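Local atomic coordinates of mandelate racemase / muconate lactonizing enzyme family protein (Agrobacterium tumefaciens, PDB entry 4DXK), a protein that probably acts on carboxylate substrates as a racemase or lyase of the mandelate racemase subgroup of the enolase superfamily. Residues Y48-V53 and D67-Y71. Residues are numbered along the deposited sequence.
Sequences YIAPRV and DLVGY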
loop_
_atom_site.group_PDB
_atom_site.type_symbol
_atom_site.label_atom_id
_atom_site.label_comp_id
_atom_site.label_asym_id
_atom_site.label_seq_id
_atom_site.Cartn_x
_atom_site.Cartn_y
_atom_site.Cartn_z
ATOM N N TYR A 48 19.046 -5.905 39.507
ATOM C CA TYR A 48 19.458 -5.394 38.198
ATOM C C TYR A 48 19.835 -3.911 38.206
ATOM O O TYR A 48 20.896 -3.533 37.705
ATOM C CB TYR A 48 18.341 -5.634 37.174
ATOM C CG TYR A 48 18.782 -5.422 35.743
ATOM C CD1 TYR A 48 18.708 -4.173 35.132
ATOM C CD2 TYR A 48 19.288 -6.482 35.004
ATOM C CE1 TYR A 48 19.124 -3.988 33.827
ATOM C CE2 TYR A 48 19.706 -6.313 33.701
ATOM C CZ TYR A 48 19.618 -5.067 33.117
ATOM O OH TYR A 48 20.044 -4.920 31.816
ATOM N N ILE A 49 18.971 -3.063 38.758
ATOM C CA ILE A 49 19.240 -1.629 38.717
ATOM C C ILE A 49 20.409 -1.250 39.633
ATOM O O ILE A 49 21.342 -0.569 39.198
ATOM C CB ILE A 49 18.001 -0.766 39.048
ATOM C CG1 ILE A 49 16.862 -1.066 38.071
ATOM C CG2 ILE A 49 18.361 0.712 39.001
ATOM C CD1 ILE A 49 15.651 -0.168 38.243
ATOM N N ALA A 50 20.366 -1.699 40.883
ATOM C CA ALA A 50 21.379 -1.310 41.864
ATOM C C ALA A 50 22.838 -1.488 41.407
ATOM O O ALA A 50 23.610 -0.532 41.476
ATOM C CB ALA A 50 21.128 -2.003 43.193
ATOM N N PRO A 51 23.221 -2.685 40.919
ATOM C CA PRO A 51 24.635 -2.804 40.530
ATOM C C PRO A 51 25.012 -1.906 39.352
ATOM O O PRO A 51 26.200 -1.611 39.178
ATOM C CB PRO A 51 24.785 -4.286 40.158
ATOM C CG PRO A 51 23.403 -4.759 39.871
ATOM C CD PRO A 51 22.505 -3.967 40.779
ATOM N N ARG A 52 24.032 -1.471 38.563
ATOM C CA ARG A 52 24.305 -0.619 37.417
ATOM C C ARG A 52 24.304 0.872 37.732
ATOM O O ARG A 52 24.806 1.669 36.936
ATOM C CB ARG A 52 23.301 -0.894 36.303
ATOM C CG ARG A 52 23.545 -2.222 35.632
ATOM C CD ARG A 52 22.408 -2.622 34.711
ATOM N NE ARG A 52 22.738 -3.844 33.983
ATOM C CZ ARG A 52 22.714 -5.061 34.512
ATOM N NH1 ARG A 52 22.358 -5.240 35.776
ATOM N NH2 ARG A 52 23.040 -6.114 33.769
ATOM N N VAL A 53 23.736 1.272 38.867
ATOM C CA VAL A 53 23.578 2.708 39.113
ATOM C C VAL A 53 24.261 3.251 40.368
ATOM O O VAL A 53 24.468 4.457 40.464
ATOM C CB VAL A 53 22.096 3.150 39.102
ATOM C CG1 VAL A 53 21.408 2.678 37.830
ATOM C CG2 VAL A 53 21.370 2.648 40.345
ATOM N N ASP A 67 20.877 3.062 29.651
ATOM C CA ASP A 67 21.680 2.022 30.285
ATOM C C ASP A 67 20.847 0.934 30.966
ATOM O O ASP A 67 21.368 -0.152 31.247
ATOM C CB ASP A 67 22.666 2.629 31.294
ATOM C CG ASP A 67 23.818 3.363 30.631
ATOM O OD1 ASP A 67 24.035 3.161 29.425
ATOM O OD2 ASP A 67 24.514 4.127 31.337
ATOM N N LEU A 68 19.574 1.217 31.248
ATOM C CA LEU A 68 18.712 0.238 31.914
ATOM C C LEU A 68 17.806 -0.536 30.954
ATOM O O LEU A 68 17.101 -1.446 31.385
ATOM C CB LEU A 68 17.890 0.895 33.031
ATOM C CG LEU A 68 18.710 1.432 34.207
ATOM C CD1 LEU A 68 17.783 2.064 35.231
ATOM C CD2 LEU A 68 19.546 0.325 34.851
ATOM N N VAL A 69 17.803 -0.181 29.672
ATOM C CA VAL A 69 17.030 -0.955 28.703
ATOM C C VAL A 69 17.561 -2.388 28.664
ATOM O O VAL A 69 18.757 -2.612 28.514
ATOM C CB VAL A 69 17.084 -0.339 27.299
ATOM C CG1 VAL A 69 16.404 -1.255 26.297
ATOM C CG2 VAL A 69 16.430 1.055 27.281
ATOM N N GLY A 70 16.671 -3.357 28.816
ATOM C CA GLY A 70 17.086 -4.745 28.891
ATOM C C GLY A 70 17.286 -5.398 27.543
ATOM O O GLY A 70 16.669 -5.017 26.552
ATOM N N TYR A 71 18.160 -6.393 27.503
ATOM C CA TYR A 71 18.264 -7.275 26.355
ATOM C C TYR A 71 16.929 -7.989 26.128
ATOM O O TYR A 71 16.513 -8.221 24.991
ATOM C CB TYR A 71 19.383 -8.290 26.598
ATOM C CG TYR A 71 19.589 -9.235 25.454
ATOM C CD1 TYR A 71 20.133 -8.790 24.255
ATOM C CD2 TYR A 71 19.249 -10.573 25.569
ATOM C CE1 TYR A 71 20.330 -9.658 23.203
ATOM C CE2 TYR A 71 19.444 -11.454 24.516
ATOM C CZ TYR A 71 19.978 -10.981 23.336
ATOM O OH TYR A 71 20.184 -11.841 22.281
HETATM O O HOH W 1 20.518 -2.693 30.675
HETATM O O HOH W 2 19.991 -6.710 29.782
#
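L68 pushes its isobutyl end against the last turns of helix 38-53, lying among I49, V53, R52 and the ring of Y48. Its CD1 meets I49 CG2 at 4.0 Å, while CD2 sits 4.2 Å from V53 CG1, 4.1 Å from R52 CD and 4.5 Å from Y48 CE1. These are residues 48, 49, 52 and 53, the same helix face over successive turns, so one leucine fills the groove they form. R52 passes only its aliphatic part here; its guanidinium turns back, NH1 donating to Y48 O at 3.0 Å.

The polar link runs through water. Y48 OH donates to water 1 (2.5 Å), which in turn donates to D67 O (2.7 Å) and V69 O (2.8 Å). Water 2 donates to the same Y48 OH at 2.7 Å and accepts from Y71 N at 2.9 Å. The two waters thus bridge the hydroxyl to the backbone of D67, V69 and Y71, while Y48 itself comes only to van der Waals distance, CE1 4.1 Å from L68 O and OH 4.2 Å from G70 CA.

Segment 67-71 also faces the second subunit: D67 forms a salt bridge with R184 of that subunit, and Y71 OH is hydrogen-bonded to its E268, a sodium ligand. Within the α+β capping domain that enolase-superfamily enzymes set against their TIM barrel, the contact packs helices 38-53 and 61-68 on F87 of helix 79-99, with I49 and V53 also resting on L6 of strand 3-11.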